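Putative NAD-dependent epimerase/dehydratase (Bacillus halodurans, PDB 3E8X) binds NADP and probably acts as an NAD(P)-dependent epimerase or dehydratase of the short-chain dehydrogenase/reductase type, though its substrate is unknown. Local coordinates at residues E117-G122 and K159-D164; G180-S185 and F218-G223. All blocks are in the same frame, centred on the assembly; numbering follows the deposited sequence. Where two conformers were deposited one is given.

Contact 1 (E117-G122 and K159-D164)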
loop_
_atom_site.group_PDB
_atom_site.type_symbol
_atom_site.label_atom_id
_atom_site.label_comp_id
_atom_site.label_asym_id
_atom_site.label_seq_id
_atom_site.Cartn_x
_atom_site.Cartn_y
_atom_site.Cartn_z
ATOM N N GLU A 117 8.317 -12.793 5.051
ATOM C CA GLU A 117 8.905 -13.731 6.011
ATOM C C GLU A 117 8.552 -15.194 5.670
ATOM O O GLU A 117 9.397 -16.038 5.799
ATOM C CB GLU A 117 8.467 -13.396 7.427
ATOM C CG GLU A 117 9.172 -14.241 8.475
ATOM C CD GLU A 117 10.664 -13.953 8.554
ATOM O OE1 GLU A 117 11.418 -14.912 8.900
ATOM O OE2 GLU A 117 11.058 -12.783 8.263
ATOM N N ALA A 118 7.311 -15.468 5.240
ATOM C CA ALA A 118 6.907 -16.791 4.781
ATOM C C ALA A 118 7.707 -17.233 3.548
ATOM O O ALA A 118 8.207 -18.358 3.539
ATOM C CB ALA A 118 5.384 -16.879 4.530
ATOM N N GLU A 119 7.869 -16.367 2.538
ATOM C CA GLU A 119 8.734 -16.685 1.388
ATOM C C GLU A 119 10.182 -17.004 1.766
ATOM O O GLU A 119 10.747 -18.016 1.314
ATOM C CB GLU A 119 8.717 -15.553 0.365
ATOM C CG GLU A 119 7.307 -15.273 -0.085
ATOM C CD GLU A 119 7.190 -14.688 -1.426
ATOM O OE1 GLU A 119 7.247 -13.443 -1.500
ATOM O OE2 GLU A 119 6.994 -15.464 -2.381
ATOM N N LYS A 120 10.766 -16.108 2.563
ATOM C CA LYS A 120 12.111 -16.232 3.087
ATOM C C LYS A 120 12.316 -17.619 3.707
ATOM O O LYS A 120 13.264 -18.323 3.407
ATOM C CB LYS A 120 12.284 -15.090 4.107
ATOM C CG LYS A 120 13.598 -14.949 4.813
ATOM C CD LYS A 120 13.582 -13.716 5.749
ATOM C CE LYS A 120 13.154 -12.413 5.020
ATOM N NZ LYS A 120 13.720 -11.156 5.641
ATOM N N ARG A 121 11.390 -18.001 4.573
ATOM C CA ARG A 121 11.447 -19.295 5.269
ATOM C C ARG A 121 10.985 -20.527 4.479
ATOM O O ARG A 121 11.264 -21.633 4.886
ATOM C CB ARG A 121 10.695 -19.207 6.592
ATOM C CG ARG A 121 11.460 -18.325 7.605
ATOM C CD ARG A 121 10.858 -18.508 8.962
ATOM N NE ARG A 121 11.521 -17.774 10.040
ATOM C CZ ARG A 121 12.286 -18.352 10.969
ATOM N NH1 ARG A 121 12.540 -19.666 10.947
ATOM N NH2 ARG A 121 12.802 -17.609 11.933
ATOM N N GLY A 122 10.357 -20.345 3.330
ATOM C CA GLY A 122 9.857 -21.469 2.565
ATOM C C GLY A 122 8.556 -22.064 3.105
ATOM O O GLY A 122 8.240 -23.182 2.774
ATOM N N LYS A 159 -1.059 -12.154 -3.957
ATOM C CA LYS A 159 -1.301 -12.673 -5.292
ATOM C C LYS A 159 -0.058 -12.639 -6.187
ATOM O O LYS A 159 0.041 -13.461 -7.074
ATOM C CB LYS A 159 -2.461 -11.937 -6.007
ATOM C CG LYS A 159 -3.833 -12.153 -5.452
ATOM C CD LYS A 159 -4.872 -11.255 -6.193
ATOM C CE LYS A 159 -6.301 -11.509 -5.753
ATOM N NZ LYS A 159 -7.341 -10.942 -6.713
ATOM N N ARG A 160 0.845 -11.669 -5.996
ATOM C CA ARG A 160 2.118 -11.599 -6.698
ATOM C C ARG A 160 3.190 -12.507 -6.098
ATOM O O ARG A 160 4.222 -12.709 -6.688
ATOM C CB ARG A 160 2.663 -10.161 -6.696
ATOM C CG ARG A 160 1.912 -9.156 -7.558
ATOM C CD ARG A 160 2.659 -7.824 -7.665
ATOM N NE ARG A 160 2.761 -7.179 -6.343
ATOM C CZ ARG A 160 1.909 -6.275 -5.878
ATOM N NH1 ARG A 160 0.883 -5.837 -6.607
ATOM N NH2 ARG A 160 2.091 -5.802 -4.657
ATOM N N SER A 161 2.962 -13.043 -4.911
ATOM C CA SER A 161 3.954 -13.877 -4.228
ATOM C C SER A 161 4.046 -15.275 -4.840
ATOM O O SER A 161 3.257 -15.662 -5.691
ATOM C CB SER A 161 3.584 -14.013 -2.737
ATOM O OG SER A 161 2.534 -14.945 -2.537
ATOM N N SER A 162 5.006 -16.052 -4.361
ATOM C CA SER A 162 5.129 -17.448 -4.755
ATOM C C SER A 162 4.375 -18.416 -3.834
ATOM O O SER A 162 4.556 -19.624 -3.943
ATOM C CB SER A 162 6.599 -17.837 -4.721
ATOM O OG SER A 162 6.984 -17.978 -3.361
ATOM N N LEU A 163 3.546 -17.902 -2.928
ATOM C CA LEU A 163 2.936 -18.719 -1.887
ATOM C C LEU A 163 1.694 -19.492 -2.359
ATOM O O LEU A 163 1.022 -19.113 -3.305
ATOM C CB LEU A 163 2.600 -17.847 -0.674
ATOM C CG LEU A 163 3.746 -17.117 0.025
ATOM C CD1 LEU A 163 3.159 -16.214 1.161
ATOM C CD2 LEU A 163 4.822 -18.068 0.568
ATOM N N ASP A 164 1.401 -20.594 -1.675
ATOM C CA ASP A 164 0.200 -21.372 -1.941
ATOM C C ASP A 164 -0.915 -20.732 -1.124
ATOM O O ASP A 164 -1.212 -21.161 -0.012
ATOM C CB ASP A 164 0.401 -22.816 -1.519
ATOM C CG ASP A 164 1.271 -23.602 -2.460
ATOM O OD1 ASP A 164 1.508 -23.172 -3.617
ATOM O OD2 ASP A 164 1.714 -24.681 -2.017
#

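Contact 2 (G180-S185 and F218-G223)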
loop_
_atom_site.group_PDB
_atom_site.type_symbol
_atom_site.label_atom_id
_atom_site.label_comp_id
_atom_site.label_asym_id
_atom_site.label_seq_id
_atom_site.Cartn_x
_atom_site.Cartn_y
_atom_site.Cartn_z
ATOM N N GLY A 180 -23.039 -22.319 10.791
ATOM C CA GLY A 180 -22.375 -23.408 10.085
ATOM C C GLY A 180 -22.645 -23.416 8.588
ATOM O O GLY A 180 -22.242 -24.374 7.907
ATOM N N LYS A 181 -23.341 -22.387 8.080
ATOM C CA LYS A 181 -23.870 -22.375 6.706
ATOM C C LYS A 181 -23.541 -21.031 6.087
ATOM O O LYS A 181 -23.743 -19.972 6.710
ATOM C CB LYS A 181 -25.380 -22.642 6.643
ATOM C CG LYS A 181 -25.846 -24.050 7.089
ATOM C CD LYS A 181 -27.400 -24.211 7.046
ATOM C CE LYS A 181 -27.843 -25.679 7.318
ATOM N NZ LYS A 181 -29.290 -26.097 6.953
ATOM N N VAL A 182 -22.984 -21.091 4.871
ATOM C CA VAL A 182 -22.455 -19.925 4.174
ATOM C C VAL A 182 -22.889 -19.903 2.689
ATOM O O VAL A 182 -23.538 -20.851 2.198
ATOM C CB VAL A 182 -20.904 -19.793 4.327
ATOM C CG1 VAL A 182 -20.463 -19.647 5.827
ATOM C CG2 VAL A 182 -20.114 -20.950 3.631
ATOM N N THR A 183 -22.574 -18.788 2.014
ATOM C CA THR A 183 -22.623 -18.678 0.552
ATOM C C THR A 183 -21.281 -18.090 0.134
ATOM O O THR A 183 -20.758 -17.206 0.811
ATOM C CB THR A 183 -23.702 -17.675 0.016
ATOM O OG1 THR A 183 -24.885 -17.817 0.762
ATOM C CG2 THR A 183 -24.044 -17.969 -1.458
ATOM N N VAL A 184 -20.756 -18.526 -1.008
ATOM C CA VAL A 184 -19.512 -17.964 -1.545
ATOM C C VAL A 184 -19.712 -17.461 -2.993
ATOM O O VAL A 184 -20.659 -17.852 -3.668
ATOM C CB VAL A 184 -18.355 -18.991 -1.486
ATOM C CG1 VAL A 184 -17.964 -19.328 -0.015
ATOM C CG2 VAL A 184 -18.736 -20.272 -2.315
ATOM N N SER A 185 -18.804 -16.580 -3.437
ATOM C CA SER A 185 -18.744 -16.056 -4.789
ATOM C C SER A 185 -17.335 -15.529 -5.027
ATOM O O SER A 185 -16.656 -15.113 -4.074
ATOM C CB SER A 185 -19.728 -14.911 -4.959
ATOM O OG SER A 185 -19.647 -14.367 -6.261
ATOM N N PHE A 218 -12.023 -15.614 -2.674
ATOM C CA PHE A 218 -13.495 -15.627 -2.665
ATOM C C PHE A 218 -14.064 -14.789 -1.551
ATOM O O PHE A 218 -13.463 -14.637 -0.477
ATOM C CB PHE A 218 -14.060 -17.107 -2.624
ATOM C CG PHE A 218 -13.763 -17.830 -1.341
ATOM C CD1 PHE A 218 -14.677 -17.824 -0.303
ATOM C CD2 PHE A 218 -12.523 -18.419 -1.138
ATOM C CE1 PHE A 218 -14.377 -18.454 0.915
ATOM C CE2 PHE A 218 -12.214 -19.027 0.065
ATOM C CZ PHE A 218 -13.141 -19.058 1.081
ATOM N N GLU A 219 -15.280 -14.318 -1.798
ATOM C CA GLU A 219 -16.094 -13.624 -0.784
ATOM C C GLU A 219 -17.046 -14.622 -0.087
ATOM O O GLU A 219 -17.474 -15.597 -0.689
ATOM C CB GLU A 219 -16.845 -12.448 -1.417
ATOM C CG GLU A 219 -15.887 -11.414 -2.035
ATOM C CD GLU A 219 -16.579 -10.333 -2.877
ATOM O OE1 GLU A 219 -17.838 -10.223 -2.827
ATOM O OE2 GLU A 219 -15.842 -9.612 -3.596
ATOM N N VAL A 220 -17.310 -14.395 1.201
ATOM C CA VAL A 220 -18.105 -15.331 2.006
ATOM C C VAL A 220 -19.085 -14.600 2.922
ATOM O O VAL A 220 -18.690 -13.672 3.642
ATOM C CB VAL A 220 -17.207 -16.396 2.741
ATOM C CG1 VAL A 220 -16.207 -15.777 3.745
ATOM C CG2 VAL A 220 -18.102 -17.527 3.329
ATOM N N LEU A 221 -20.378 -14.986 2.812
ATOM C CA LEU A 221 -21.469 -14.503 3.652
ATOM C C LEU A 221 -22.112 -15.679 4.378
ATOM O O LEU A 221 -21.874 -16.837 4.025
ATOM C CB LEU A 221 -22.521 -13.771 2.787
ATOM C CG LEU A 221 -21.996 -12.585 1.927
ATOM C CD1 LEU A 221 -23.073 -11.994 1.021
ATOM C CD2 LEU A 221 -21.338 -11.507 2.803
ATOM N N ASN A 222 -22.921 -15.421 5.416
ATOM C CA ASN A 222 -23.796 -16.504 5.912
ATOM C C ASN A 222 -24.832 -16.742 4.836
ATOM O O ASN A 222 -25.206 -15.841 4.105
ATOM C CB ASN A 222 -24.473 -16.220 7.279
ATOM C CG ASN A 222 -23.568 -16.546 8.497
ATOM O OD1 ASN A 222 -23.317 -15.664 9.294
ATOM N ND2 ASN A 222 -23.118 -17.815 8.653
ATOM N N GLY A 223 -25.293 -17.977 4.761
ATOM C CA GLY A 223 -26.210 -18.435 3.711
ATOM C C GLY A 223 -26.756 -19.812 4.076
ATOM O O GLY A 223 -26.984 -20.103 5.267
#

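Contact 1 (E117-G122 and K159-D164)
Glu119 OE2 is gripped twice by Ser162, through its hydroxyl and its backbone N-H. The contact joins the last turn of helix 100-121 to the loop that links helix 145-160 to strand 164-174 in the Rossmann-type fold. Ser162 OG donates to the anti lone pair of Glu119 OE2 at 2.7 Å. The Ser162 N-H meets the same Glu119 OE2 on the syn side, with N 2.9 Å away and well out of the carboxylate plane. The glutamate chain is extended beyond CG, with chi2 at -154°, and this carries the carboxylate across to the loop. With alanine in place of Glu119, the Ser162 N-H and hydroxyl would probably lose their shared acceptor, and Leu163 CD2 its cover from CG. The loop has its own brace, an ST turn in which Ser161 OG accepts from Leu163 N at 3.1 Å. The same OG is bonded to Leu158 O in the helix before it. Beside the polar grip, Leu163 turns its two methyls to helix 100-121, which also offers it Ile115. Helix 100-121 ends in a Schellman motif at Gly122. Leu163 CD1 lies 4.1 Å from Ala118 CB, while Leu163 CD2 rests 3.8 Å from Glu119 CG.

Contact 2 (G180-S185 and F218-G223)
The Phe218 ring meets Val184 obliquely, where Val184 CG1 lies 3.6 Å from Phe218 CD1, and the Asn222 amide points its NH2 group at Lys181 O. Both belong to an antiparallel ladder between strands 181-185 and 216-223, part of the mixed sheet of this Rossmann-type protein. Asn222 ND2 to Lys181 O is 3.0 Å and almost straight, 176° at the hydrogen. Lys181 O lies in the plane of the amide. Gly223 N reaches Lys181 O from the opposite face of the carbonyl plane, at 3.2 Å. The amide is also tied outside the ladder: ND2 donates to Asp199 OD2, and OD1 accepts from Thr196 N. These bonds fix its rotation. Thr183 with Leu221 and Ser185 with Glu219 are hydrogen-bonded pairs, each joined by two backbone bonds. Val184 with Val220 is a non-hydrogen-bonded pair between them. Val184, Val220 and Phe218 form an apolar patch, to which Val182 adds its CB, 3.7 Å from Val220 CG2. A chi1 of 62° puts Val220 CG1 between the backbone N and the carbonyl carbon and leaves CG2 anti to N, where it meets Val182 and Val184. Val230 of helix 227-232 packs on Val182 and Val184, and Val168 of strand 164-174 on Phe218 and Val220. Glu219 turns to the other face, where OE2 bonds to His187 ND1 and OE1 to Phe188 N. Gly223 has no room for a CB, which would run into Thr183 OG1; Thr183 OG1 lies 3.3 Å from Gly223 CA.

Overall arrangement
Contacts 1 and 2 follow one another along the chain and do not touch; their centres are about 27 Å apart. Both are partly buried and lie well off the centre of the chain. Strand 164-174 connects them: it starts at the end of 159-164 and pairs in parallel with strand 216-223. Contact 1 is a small helix-to-loop join, away from the known NADP-binding residues, and relies on a carboxylate. Contact 2 buries more than twice the surface. It relies on backbone pairing, with an apolar patch on one face. In contact 2 the Leu221 side chain is about 9 Å from bound NADP.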